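Local coordinates for glycosyl hydrolase family 2, TIM barrel domain protein (PDB 6ED2), which is a gut bacterial beta-glucuronidase that probably releases glucuronic acid from beta-glucuronide conjugates by hydrolysis, at residues R496-G499 against W500-G504; D510-A513 against A514-E518; E562-H565 against A566-H570. All blocks are in the same frame, centred on the assembly; numbering follows the deposited sequence.

Contact 1: residues R496-G499 against W500-G504; sequences RYYG and WYVLG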
loop_
_atom_site.group_PDB
_atom_site.type_symbol
_atom_site.label_atom_id
_atom_site.label_comp_id
_atom_site.label_asym_id
_atom_site.label_seq_id
_atom_site.Cartn_x
_atom_site.Cartn_y
_atom_site.Cartn_z
ATOM N N ARG A 496 -22.065 18.233 -5.081
ATOM C CA ARG A 496 -22.219 17.652 -6.409
ATOM C C ARG A 496 -21.088 16.681 -6.722
ATOM O O ARG A 496 -19.927 16.939 -6.403
ATOM C CB ARG A 496 -22.287 18.742 -7.473
ATOM C CG ARG A 496 -23.618 19.496 -7.487
ATOM C CD ARG A 496 -24.777 18.528 -7.608
ATOM N NE ARG A 496 -26.078 19.190 -7.619
ATOM C CZ ARG A 496 -26.812 19.435 -6.532
ATOM N NH1 ARG A 496 -26.379 19.088 -5.325
ATOM N NH2 ARG A 496 -27.986 20.032 -6.655
ATOM N N TYR A 497 -21.442 15.567 -7.356
ATOM C CA TYR A 497 -20.538 14.461 -7.635
ATOM C C TYR A 497 -20.704 13.984 -9.070
ATOM O O TYR A 497 -20.792 12.778 -9.342
ATOM C CB TYR A 497 -20.776 13.317 -6.663
ATOM C CG TYR A 497 -20.345 13.651 -5.258
ATOM C CD1 TYR A 497 -18.999 13.622 -4.902
ATOM C CD2 TYR A 497 -21.282 14.008 -4.285
ATOM C CE1 TYR A 497 -18.593 13.920 -3.605
ATOM C CE2 TYR A 497 -20.890 14.310 -2.993
ATOM C CZ TYR A 497 -19.547 14.267 -2.657
ATOM O OH TYR A 497 -19.161 14.576 -1.375
ATOM N N TYR A 498 -20.768 14.933 -10.004
ATOM C CA TYR A 498 -20.787 14.615 -11.426
ATOM C C TYR A 498 -19.443 14.021 -11.826
ATOM O O TYR A 498 -18.421 14.717 -11.836
ATOM C CB TYR A 498 -21.095 15.865 -12.239
ATOM C CG TYR A 498 -22.569 16.253 -12.233
ATOM C CD1 TYR A 498 -23.513 15.484 -12.909
ATOM C CD2 TYR A 498 -23.009 17.392 -11.559
ATOM C CE1 TYR A 498 -24.858 15.837 -12.919
ATOM C CE2 TYR A 498 -24.341 17.758 -11.563
ATOM C CZ TYR A 498 -25.264 16.982 -12.249
ATOM O OH TYR A 498 -26.587 17.344 -12.254
ATOM N N GLY A 499 -19.437 12.736 -12.154
ATOM C CA GLY A 499 -18.212 12.039 -12.475
ATOM C C GLY A 499 -17.779 11.064 -11.410
ATOM O O GLY A 499 -16.792 10.348 -11.616
ATOM N N TRP A 500 -18.481 11.020 -10.277
ATOM C CA TRP A 500 -18.290 9.962 -9.296
ATOM C C TRP A 500 -19.582 9.165 -9.110
ATOM O O TRP A 500 -19.738 8.092 -9.703
ATOM C CB TRP A 500 -17.805 10.536 -7.957
ATOM C CG TRP A 500 -17.457 9.436 -6.986
ATOM C CD1 TRP A 500 -18.118 9.115 -5.839
ATOM C CD2 TRP A 500 -16.392 8.486 -7.118
ATOM N NE1 TRP A 500 -17.527 8.030 -5.237
ATOM C CE2 TRP A 500 -16.463 7.624 -6.006
ATOM C CE3 TRP A 500 -15.374 8.289 -8.066
ATOM C CZ2 TRP A 500 -15.552 6.570 -5.812
ATOM C CZ3 TRP A 500 -14.459 7.238 -7.866
ATOM C CH2 TRP A 500 -14.565 6.397 -6.752
ATOM N N TYR A 501 -20.525 9.672 -8.299
ATOM C CA TYR A 501 -21.772 8.934 -8.092
ATOM C C TYR A 501 -22.658 8.942 -9.327
ATOM O O TYR A 501 -23.492 8.042 -9.483
ATOM C CB TYR A 501 -22.564 9.506 -6.915
ATOM C CG TYR A 501 -21.888 9.328 -5.588
ATOM C CD1 TYR A 501 -21.547 8.062 -5.129
ATOM C CD2 TYR A 501 -21.592 10.424 -4.786
ATOM C CE1 TYR A 501 -20.930 7.889 -3.896
ATOM C CE2 TYR A 501 -20.975 10.269 -3.557
ATOM C CZ TYR A 501 -20.643 9.005 -3.119
ATOM O OH TYR A 501 -20.026 8.846 -1.896
ATOM N N VAL A 502 -22.494 9.929 -10.200
ATOM C CA VAL A 502 -23.374 10.156 -11.337
ATOM C C VAL A 502 -22.495 10.250 -12.574
ATOM O O VAL A 502 -21.658 11.159 -12.669
ATOM C CB VAL A 502 -24.206 11.440 -11.157
ATOM C CG1 VAL A 502 -24.797 11.905 -12.475
ATOM C CG2 VAL A 502 -25.296 11.233 -10.102
ATOM N N LEU A 503 -22.663 9.295 -13.501
ATOM C CA LEU A 503 -21.994 9.320 -14.803
ATOM C C LEU A 503 -20.478 9.204 -14.666
ATOM O O LEU A 503 -19.719 9.906 -15.341
ATOM C CB LEU A 503 -22.362 10.579 -15.591
ATOM C CG LEU A 503 -23.768 10.641 -16.185
ATOM C CD1 LEU A 503 -24.222 12.082 -16.339
ATOM C CD2 LEU A 503 -23.795 9.932 -17.515
ATOM N N GLY A 504 -20.029 8.311 -13.786
ATOM C CA GLY A 504 -18.605 8.123 -13.572
ATOM C C GLY A 504 -17.995 7.116 -14.535
ATOM O O GLY A 504 -18.664 6.206 -15.015
#
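A type II beta turn from Tyr-497 to Trp-500 reverses the chain in the loop after barrel strand 492-495. Its closing bond runs from Trp-500 N to Tyr-497 O (3.1 Å), the donor standing well above the carbonyl plane. The same oxygen takes a second, weak bond from Val-502 N at 3.4 Å. In return, Gly-499 N gives a bond of 2.8 Å to Val-502 O, and the backbones of Tyr-498 and Val-502 are joined in a single beta bridge. Glycine suits the third position of this turn: at a phi of 108° a CB would be jammed against the preceding carbonyl oxygen. Among the side chains, Tyr-497, the first residue of the turn, and Tyr-501, just past it, form a T-shaped pair. With CG anti to the carbonyl carbon in each, and with the chain turned as it is here, the two side chains point the same way. The edge of Tyr-501 meets the face of Tyr-497 with planes at 74°, its CE2 poised 3.8 Å above the plane of the Tyr-497 ring, over its centre. Hydroxyls steady both rings: Tyr-497 OH bonds to Glu-535, and Tyr-501 OH to Lys-599 and Arg-593. Elsewhere, Val-502 CG1 rests 3.8 Å from Tyr-498 CD1. The loop leads on to helix 508-525, whose Phe-515 stacks on Tyr-498, while Tyr-560 and Tyr-556 of helix 554-570 touch Tyr-497 and Trp-500.

Contact 2: residues D510-A513 against A514-E518; sequences DAEA and AFHHE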
loop_
_atom_site.group_PDB
_atom_site.type_symbol
_atom_site.label_atom_id
_atom_site.label_comp_id
_atom_site.label_asym_id
_atom_site.label_seq_id
_atom_site.Cartn_x
_atom_site.Cartn_y
_atom_site.Cartn_z
ATOM N N ASP A 510 -19.676 13.082 -20.546
ATOM C CA ASP A 510 -21.105 13.116 -20.285
ATOM C C ASP A 510 -21.391 13.763 -18.933
ATOM O O ASP A 510 -22.328 14.561 -18.801
ATOM C CB ASP A 510 -21.681 11.700 -20.351
ATOM C CG ASP A 510 -21.800 11.183 -21.784
ATOM O OD1 ASP A 510 -22.944 11.007 -22.263
ATOM O OD2 ASP A 510 -20.749 10.972 -22.431
ATOM N N ALA A 511 -20.583 13.440 -17.918
ATOM C CA ALA A 511 -20.744 14.079 -16.619
ATOM C C ALA A 511 -20.585 15.595 -16.733
ATOM O O ALA A 511 -21.398 16.352 -16.185
ATOM C CB ALA A 511 -19.748 13.491 -15.615
ATOM N N GLU A 512 -19.575 16.052 -17.481
ATOM C CA GLU A 512 -19.360 17.489 -17.620
ATOM C C GLU A 512 -20.571 18.191 -18.228
ATOM O O GLU A 512 -20.954 19.277 -17.773
ATOM C CB GLU A 512 -18.117 17.758 -18.462
ATOM C CG GLU A 512 -17.772 19.214 -18.585
ATOM C CD GLU A 512 -16.714 19.473 -19.652
ATOM O OE1 GLU A 512 -15.919 18.556 -19.934
ATOM O OE2 GLU A 512 -16.682 20.596 -20.210
ATOM N N ALA A 513 -21.187 17.593 -19.260
ATOM C CA ALA A 513 -22.333 18.239 -19.906
ATOM C C ALA A 513 -23.568 18.212 -19.008
ATOM O O ALA A 513 -24.333 19.182 -18.969
ATOM C CB ALA A 513 -22.641 17.577 -21.257
ATOM N N ALA A 514 -23.789 17.111 -18.285
ATOM C CA ALA A 514 -24.892 17.092 -17.332
ATOM C C ALA A 514 -24.682 18.144 -16.254
ATOM O O ALA A 514 -25.638 18.761 -15.775
ATOM C CB ALA A 514 -25.035 15.699 -16.705
ATOM N N PHE A 515 -23.432 18.352 -15.856
ATOM C CA PHE A 515 -23.121 19.320 -14.816
ATOM C C PHE A 515 -23.415 20.737 -15.307
ATOM O O PHE A 515 -24.121 21.498 -14.639
ATOM C CB PHE A 515 -21.658 19.125 -14.411
ATOM C CG PHE A 515 -21.249 19.775 -13.114
ATOM C CD1 PHE A 515 -22.121 20.547 -12.369
ATOM C CD2 PHE A 515 -19.942 19.610 -12.647
ATOM C CE1 PHE A 515 -21.697 21.160 -11.180
ATOM C CE2 PHE A 515 -19.518 20.207 -11.466
ATOM C CZ PHE A 515 -20.397 20.996 -10.736
ATOM N N HIS A 516 -22.907 21.088 -16.495
ATOM C CA HIS A 516 -23.236 22.370 -17.115
ATOM C C HIS A 516 -24.738 22.549 -17.266
ATOM O O HIS A 516 -25.259 23.656 -17.087
ATOM C CB HIS A 516 -22.576 22.476 -18.481
ATOM C CG HIS A 516 -21.178 22.988 -18.431
ATOM N ND1 HIS A 516 -20.868 24.258 -17.991
ATOM C CD2 HIS A 516 -20.004 22.408 -18.770
ATOM C CE1 HIS A 516 -19.561 24.439 -18.069
ATOM N NE2 HIS A 516 -19.014 23.334 -18.542
ATOM N N HIS A 517 -25.449 21.474 -17.600
ATOM C CA HIS A 517 -26.896 21.565 -17.731
ATOM C C HIS A 517 -27.533 22.020 -16.421
ATOM O O HIS A 517 -28.322 22.968 -16.405
ATOM C CB HIS A 517 -27.475 20.222 -18.185
ATOM C CG HIS A 517 -28.967 20.230 -18.319
ATOM N ND1 HIS A 517 -29.620 20.830 -19.378
ATOM C CD2 HIS A 517 -29.936 19.745 -17.507
ATOM C CE1 HIS A 517 -30.924 20.688 -19.224
ATOM N NE2 HIS A 517 -31.141 20.035 -18.096
ATOM N N GLU A 518 -27.178 21.380 -15.302
ATOM C CA GLU A 518 -27.760 21.789 -14.022
ATOM C C GLU A 518 -27.320 23.196 -13.630
ATOM O O GLU A 518 -28.116 23.971 -13.092
ATOM C CB GLU A 518 -27.409 20.798 -12.903
ATOM C CG GLU A 518 -28.276 21.011 -11.645
ATOM C CD GLU A 518 -27.815 20.231 -10.406
ATOM O OE1 GLU A 518 -27.153 19.182 -10.563
ATOM O OE2 GLU A 518 -28.141 20.662 -9.269
HETATM O O HOH W 1 -16.438 23.249 -18.925
#
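Glu-512 and His-516, one helical turn apart, lie alongside each other and are joined through a water. The water donates to Glu-512 OE2 at 3.0 Å and is hydrogen-bonded to His-516 NE2 at 2.6 Å, sitting in the plane of the imidazole at its edge. OE2 also lies near that plane, but the direct gap from Glu-512 OE2 to His-516 NE2 is 4.0 Å, so the water makes the polar link. Glu-512 reaches forward because CG is anti to the backbone N (chi1 -176°) and the chain beyond is extended. Its CG comes to 3.9 Å from His-516 CD2, and the carboxylate is turned 53° from the ring. Between the same two residues, His-516 N bonds to Glu-512 O (3.0 Å), one of four consecutive i+4 to i helical bonds. They belong to helix 508-525, the helix of a beta-alpha-beta unit of the TIM barrel between parallel strands 492-495 and 531-535. Ala-511 and Ala-514, with only a methyl each, let the Leu-503 side chain of the preceding loop pack against the helix. Farther out, Tyr-571 OH bonds to His-516 ND1, and so should fix the rotation of the ring that holds the water. In the first turn of the helix, Asp-510 OD2 accepts a bond from Ala-178 N of the second subunit, while the buried Glu-518 ties the helix back to the loop through Arg-496 and Tyr-498.

Contact 3: residues E562-H565 against A566-H570; sequences EMTH and AVFDH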
loop_
_atom_site.group_PDB
_atom_site.type_symbol
_atom_site.label_atom_id
_atom_site.label_comp_id
_atom_site.label_asym_id
_atom_site.label_seq_id
_atom_site.Cartn_x
_atom_site.Cartn_y
_atom_site.Cartn_z
ATOM N N GLU A 562 -9.946 18.455 -12.347
ATOM C CA GLU A 562 -9.713 19.418 -13.413
ATOM C C GLU A 562 -10.993 19.688 -14.186
ATOM O O GLU A 562 -11.290 20.839 -14.528
ATOM C CB GLU A 562 -8.614 18.916 -14.347
ATOM C CG GLU A 562 -7.237 18.862 -13.673
ATOM C CD GLU A 562 -6.084 18.747 -14.655
ATOM O OE1 GLU A 562 -6.342 18.699 -15.881
ATOM O OE2 GLU A 562 -4.920 18.715 -14.192
ATOM N N MET A 563 -11.763 18.638 -14.475
ATOM C CA MET A 563 -13.050 18.847 -15.130
ATOM C C MET A 563 -13.968 19.677 -14.245
ATOM O O MET A 563 -14.543 20.682 -14.691
ATOM C CB MET A 563 -13.693 17.508 -15.475
ATOM C CG MET A 563 -15.035 17.663 -16.188
ATOM S SD MET A 563 -16.443 17.865 -15.056
ATOM C CE MET A 563 -16.588 16.235 -14.357
ATOM N N THR A 564 -14.087 19.279 -12.969
ATOM C CA THR A 564 -14.975 19.959 -12.035
ATOM C C THR A 564 -14.627 21.439 -11.918
ATOM O O THR A 564 -15.514 22.302 -11.976
ATOM C CB THR A 564 -14.914 19.257 -10.672
ATOM O OG1 THR A 564 -15.259 17.875 -10.837
ATOM C CG2 THR A 564 -15.907 19.871 -9.671
ATOM N N HIS A 565 -13.341 21.760 -11.813
ATOM C CA HIS A 565 -12.960 23.159 -11.641
ATOM C C HIS A 565 -13.202 23.962 -12.910
ATOM O O HIS A 565 -13.499 25.159 -12.835
ATOM C CB HIS A 565 -11.491 23.260 -11.210
ATOM C CG HIS A 565 -11.236 22.731 -9.831
ATOM N ND1 HIS A 565 -10.048 22.141 -9.464
ATOM C CD2 HIS A 565 -12.028 22.694 -8.732
ATOM C CE1 HIS A 565 -10.116 21.771 -8.198
ATOM N NE2 HIS A 565 -11.309 22.092 -7.731
ATOM N N ALA A 566 -13.077 23.326 -14.078
ATOM C CA ALA A 566 -13.405 24.010 -15.322
ATOM C C ALA A 566 -14.880 24.393 -15.357
ATOM O O ALA A 566 -15.231 25.487 -15.805
ATOM C CB ALA A 566 -13.033 23.139 -16.521
ATOM N N VAL A 567 -15.755 23.516 -14.862
ATOM C CA VAL A 567 -17.154 23.894 -14.695
ATOM C C VAL A 567 -17.275 25.074 -13.735
ATOM O O VAL A 567 -17.877 26.102 -14.080
ATOM C CB VAL A 567 -17.991 22.693 -14.231
ATOM C CG1 VAL A 567 -19.428 23.126 -14.025
ATOM C CG2 VAL A 567 -17.905 21.558 -15.264
ATOM N N PHE A 568 -16.690 24.953 -12.524
ATOM C CA PHE A 568 -16.740 26.041 -11.543
ATOM C C PHE A 568 -16.346 27.349 -12.195
ATOM O O PHE A 568 -17.028 28.371 -12.057
ATOM C CB PHE A 568 -15.776 25.812 -10.359
ATOM C CG PHE A 568 -16.135 24.674 -9.423
ATOM C CD1 PHE A 568 -17.219 23.842 -9.653
ATOM C CD2 PHE A 568 -15.333 24.433 -8.312
ATOM C CE1 PHE A 568 -17.518 22.811 -8.787
ATOM C CE2 PHE A 568 -15.615 23.392 -7.436
ATOM C CZ PHE A 568 -16.709 22.575 -7.669
ATOM N N ASP A 569 -15.207 27.332 -12.891
ATOM C CA ASP A 569 -14.592 28.553 -13.382
ATOM C C ASP A 569 -15.401 29.185 -14.505
ATOM O O ASP A 569 -15.216 30.368 -14.800
ATOM C CB ASP A 569 -13.157 28.256 -13.832
ATOM C CG ASP A 569 -12.226 27.931 -12.644
ATOM O OD1 ASP A 569 -12.630 28.207 -11.487
ATOM O OD2 ASP A 569 -11.093 27.417 -12.868
ATOM N N HIS A 570 -16.310 28.426 -15.109
ATOM C CA HIS A 570 -17.136 28.937 -16.191
ATOM C C HIS A 570 -18.183 29.952 -15.728
ATOM O O HIS A 570 -18.600 30.783 -16.535
ATOM C CB HIS A 570 -17.829 27.768 -16.891
ATOM C CG HIS A 570 -18.555 28.160 -18.134
ATOM N ND1 HIS A 570 -17.906 28.616 -19.262
ATOM C CD2 HIS A 570 -19.879 28.188 -18.424
ATOM C CE1 HIS A 570 -18.799 28.894 -20.196
ATOM N NE2 HIS A 570 -20.003 28.644 -19.713
#
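Phe-568 holds CG anti to its carbonyl carbon (chi1 -69°), which folds the ring back along the helix toward Thr-564; Thr-564, with OG1 beside the backbone N (chi1 -57°), has CG2 anti to that N and turned to the ring. The two side chains lie side by side, and Thr-564 CG2 rests against the CE1-CZ bond of Phe-568, 3.5 Å from CZ. Threonine serves both needs of this buried place: the methyl packs on the ring, while OG1 bonds to Tyr-560 O one turn earlier, satisfying the hydroxyl within the helix. The helical bond from Phe-568 N to Thr-564 O (3.0 Å) sets the two residues one turn apart, on the same side of the helix. His-565 presents an edge to the phenyl ring: its CD2 is 3.8 Å from Phe-568 CD2. The two rings meet obliquely, with planes at 60° and centroids 5.6 Å apart. An imidazole suits the place, for CD2 packs on the phenylalanine while the adjoining NE2 bonds to Tyr-536 OH. Replacing Phe-568 by an alanine is likely to open a gap beside the Thr-564 methyl, leaving CD2 of His-565 without the phenyl ring beside it and Phe-533 of strand 531-535 without its stacking partner. One position back, Met-563 and Val-567 run alongside each other, and the methionine, bent at its second and third torsions, brings SD to 4.0 Å from Val-567 CG2. Phe-568 and His-565 touch strand 574-580, Met-563 and Val-567 face helix 508-525, and Asp-569 OD1 forms a salt bridge with Arg-618 of helix 610-621. A helix packed on the parallel strands and flanked by neighbouring helices is characteristic of the outer layer of a TIM barrel; here it is helix 554-570, in the crossover between strands 531-535 and 574-580.

Overall arrangement
The three contacts follow in order along the TIM barrel domain: contact 1 in the loop after strand 492-495, contact 2 on helix 508-525 and contact 3 on helix 554-570. The centre of contact 2 lies about 10 Å from that of contact 1 and about 11 Å from that of contact 3. Contacts 1 and 3 are about 14 Å apart, centre to centre, and all three are on one side of the chain's centre. The two helices are neighbours in the outer layer, and strand 531-535 belongs to both crossovers. They meet through Phe-515 on Val-567 and Glu-512 on Met-563, whose CE also touches the loop at Tyr-498 O. Loop and helices thus pack as one continuous patch, tying two successive beta-alpha-beta units together.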